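Local coordinates for quinonprotein alcohol dehydrogenase-like protein (Bacteroides thetaiotaomicron VPI-5482, PDB 4R5O) that is of unknown function but binds calcium and joins an immunoglobulin-like beta-sandwich domain to a seven-bladed beta-propeller, at residues 369-374 and 390-395. Residues are numbered along the deposited sequence; the frame is centred on the assembly and turned at random.
Sequences SGVSIT and YTEERK
Val371 and Ile373 both lean on the ring of Tyr390, on one face of an antiparallel strand pair. Val371 CG1, anti to its backbone N (chi1 -172°), lies 3.6 Å from Tyr390 CD1, and its side chain runs oblique to the tyrosine. Ile373 instead extends beside the ring in the same direction, with CG1 3.6 Å from Tyr390 CE1. Tyr390 and Ile373 are buried; outside the two segments, Ile365 and Val401 also touch Tyr390, and its OH hydrogen-bonds Tyr403 OH. An alanine here would probably take the ring away from Ile373 CG1, leave Val371 CG1 only CB of this residue to touch, and deprive Tyr403 OH of this partner.

The backbone fixes the register through a reciprocal pair: Ser372 N donates to Thr391 O at 3.1 Å, nearly straight at 171°, and Thr391 N returns to Ser372 O at 2.8 Å. On the face that carries Ser372 and Thr391, Thr391 meets Thr374, the side chains crossing at about a right angle with their OG1 atoms hydrogen-bonded at 2.8 Å; Thr391 OG1 also bonds Ser398 OG.

By contrast, Gly370 and Glu393 are exposed, joined by one backbone bond, Glu393 N to Gly370 O at 3.1 Å, and by van der Waals contact. The Glu393 side chain lies over the Gly370 peptide, CG 3.5 Å from Gly370 O, and its carboxylate meets Ser372 without a hydrogen bond. Strands 371-379 and 386-392 form a beta hairpin, the first two strands of a four-stranded antiparallel sheet, as in a beta-propeller blade.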
loop_
_atom_site.group_PDB
_atom_site.type_symbol
_atom_site.label_atom_id
_atom_site.label_comp_id
_atom_site.label_asym_id
_atom_site.label_seq_id
_atom_site.Cartn_x
_atom_site.Cartn_y
_atom_site.Cartn_z
ATOM N N SER A 369 5.627 -26.298 -10.346
ATOM C CA SER A 369 7.084 -26.352 -10.527
ATOM C C SER A 369 7.593 -25.091 -11.288
ATOM O O SER A 369 6.946 -24.602 -12.239
ATOM C CB SER A 369 7.520 -27.630 -11.237
ATOM O OG SER A 369 6.921 -27.794 -12.508
ATOM N N GLY A 370 8.702 -24.536 -10.771
ATOM C CA GLY A 370 9.340 -23.333 -11.304
ATOM C C GLY A 370 8.583 -22.035 -11.051
ATOM O O GLY A 370 8.888 -20.991 -11.650
ATOM N N VAL A 371 7.587 -22.102 -10.140
ATOM C CA VAL A 371 6.731 -21.000 -9.700
ATOM C C VAL A 371 6.810 -20.939 -8.177
ATOM O O VAL A 371 6.606 -21.960 -7.490
ATOM C CB VAL A 371 5.269 -21.140 -10.204
ATOM C CG1 VAL A 371 4.476 -19.886 -9.903
ATOM C CG2 VAL A 371 5.213 -21.427 -11.699
ATOM N N SER A 372 7.139 -19.754 -7.647
ATOM C CA SER A 372 7.235 -19.585 -6.205
ATOM C C SER A 372 6.376 -18.399 -5.762
ATOM O O SER A 372 6.072 -17.525 -6.576
ATOM C CB SER A 372 8.692 -19.404 -5.778
ATOM O OG SER A 372 9.298 -18.302 -6.431
ATOM N N ILE A 373 5.947 -18.414 -4.476
ATOM C CA ILE A 373 5.138 -17.366 -3.846
ATOM C C ILE A 373 6.141 -16.392 -3.251
ATOM O O ILE A 373 6.968 -16.783 -2.429
ATOM C CB ILE A 373 4.118 -17.972 -2.846
ATOM C CG1 ILE A 373 3.140 -18.895 -3.638
ATOM C CG2 ILE A 373 3.363 -16.857 -2.071
ATOM C CD1 ILE A 373 2.240 -19.717 -2.866
ATOM N N THR A 374 6.124 -15.151 -3.742
ATOM C CA THR A 374 7.155 -14.150 -3.458
ATOM C C THR A 374 6.655 -12.906 -2.691
ATOM O O THR A 374 7.351 -11.889 -2.664
ATOM C CB THR A 374 7.745 -13.685 -4.795
ATOM O OG1 THR A 374 6.678 -13.222 -5.642
ATOM C CG2 THR A 374 8.539 -14.808 -5.505
ATOM N N TYR A 390 2.644 -14.853 -7.168
ATOM C CA TYR A 390 3.536 -15.826 -7.790
ATOM C C TYR A 390 4.583 -15.156 -8.670
ATOM O O TYR A 390 4.300 -14.097 -9.243
ATOM C CB TYR A 390 2.740 -16.818 -8.657
ATOM C CG TYR A 390 1.774 -17.707 -7.925
ATOM C CD1 TYR A 390 2.208 -18.857 -7.285
ATOM C CD2 TYR A 390 0.412 -17.470 -7.978
ATOM C CE1 TYR A 390 1.313 -19.718 -6.652
ATOM C CE2 TYR A 390 -0.494 -18.321 -7.351
ATOM C CZ TYR A 390 -0.040 -19.449 -6.689
ATOM O OH TYR A 390 -0.920 -20.302 -6.061
ATOM N N THR A 391 5.768 -15.805 -8.819
ATOM C CA THR A 391 6.829 -15.368 -9.722
ATOM C C THR A 391 7.399 -16.591 -10.414
ATOM O O THR A 391 7.778 -17.560 -9.744
ATOM C CB THR A 391 7.919 -14.547 -9.019
ATOM O OG1 THR A 391 7.337 -13.397 -8.397
ATOM C CG2 THR A 391 9.023 -14.092 -9.967
ATOM N N GLU A 392 7.427 -16.547 -11.769
ATOM C CA GLU A 392 8.059 -17.579 -12.588
ATOM C C GLU A 392 9.546 -17.296 -12.526
ATOM O O GLU A 392 9.991 -16.242 -12.993
ATOM C CB GLU A 392 7.504 -17.638 -14.023
ATOM C CG GLU A 392 6.086 -18.181 -14.148
ATOM C CD GLU A 392 5.572 -18.462 -15.551
ATOM O OE1 GLU A 392 6.383 -18.854 -16.423
ATOM O OE2 GLU A 392 4.336 -18.405 -15.741
ATOM N N GLU A 393 10.279 -18.175 -11.829
ATOM C CA GLU A 393 11.708 -18.088 -11.512
ATOM C C GLU A 393 12.585 -17.843 -12.760
ATOM O O GLU A 393 13.443 -16.950 -12.733
ATOM C CB GLU A 393 12.177 -19.393 -10.822
ATOM C CG GLU A 393 11.388 -19.772 -9.568
ATOM C CD GLU A 393 11.709 -21.098 -8.894
ATOM O OE1 GLU A 393 12.540 -21.867 -9.431
ATOM O OE2 GLU A 393 11.108 -21.375 -7.830
ATOM N N ARG A 394 12.351 -18.617 -13.838
ATOM C CA ARG A 394 13.141 -18.577 -15.062
ATOM C C ARG A 394 12.937 -17.304 -15.903
ATOM O O ARG A 394 13.907 -16.886 -16.544
ATOM C CB ARG A 394 12.807 -19.783 -15.947
ATOM N N LYS A 395 11.715 -16.707 -15.953
ATOM C CA LYS A 395 11.474 -15.559 -16.848
ATOM C C LYS A 395 11.276 -14.210 -16.083
ATOM O O LYS A 395 11.355 -13.157 -16.736
ATOM C CB LYS A 395 10.234 -15.830 -17.742
ATOM C CG LYS A 395 9.808 -14.713 -18.721
ATOM C CD LYS A 395 10.820 -14.339 -19.811
ATOM C CE LYS A 395 10.351 -13.136 -20.596
ATOM N NZ LYS A 395 11.312 -12.763 -21.669
#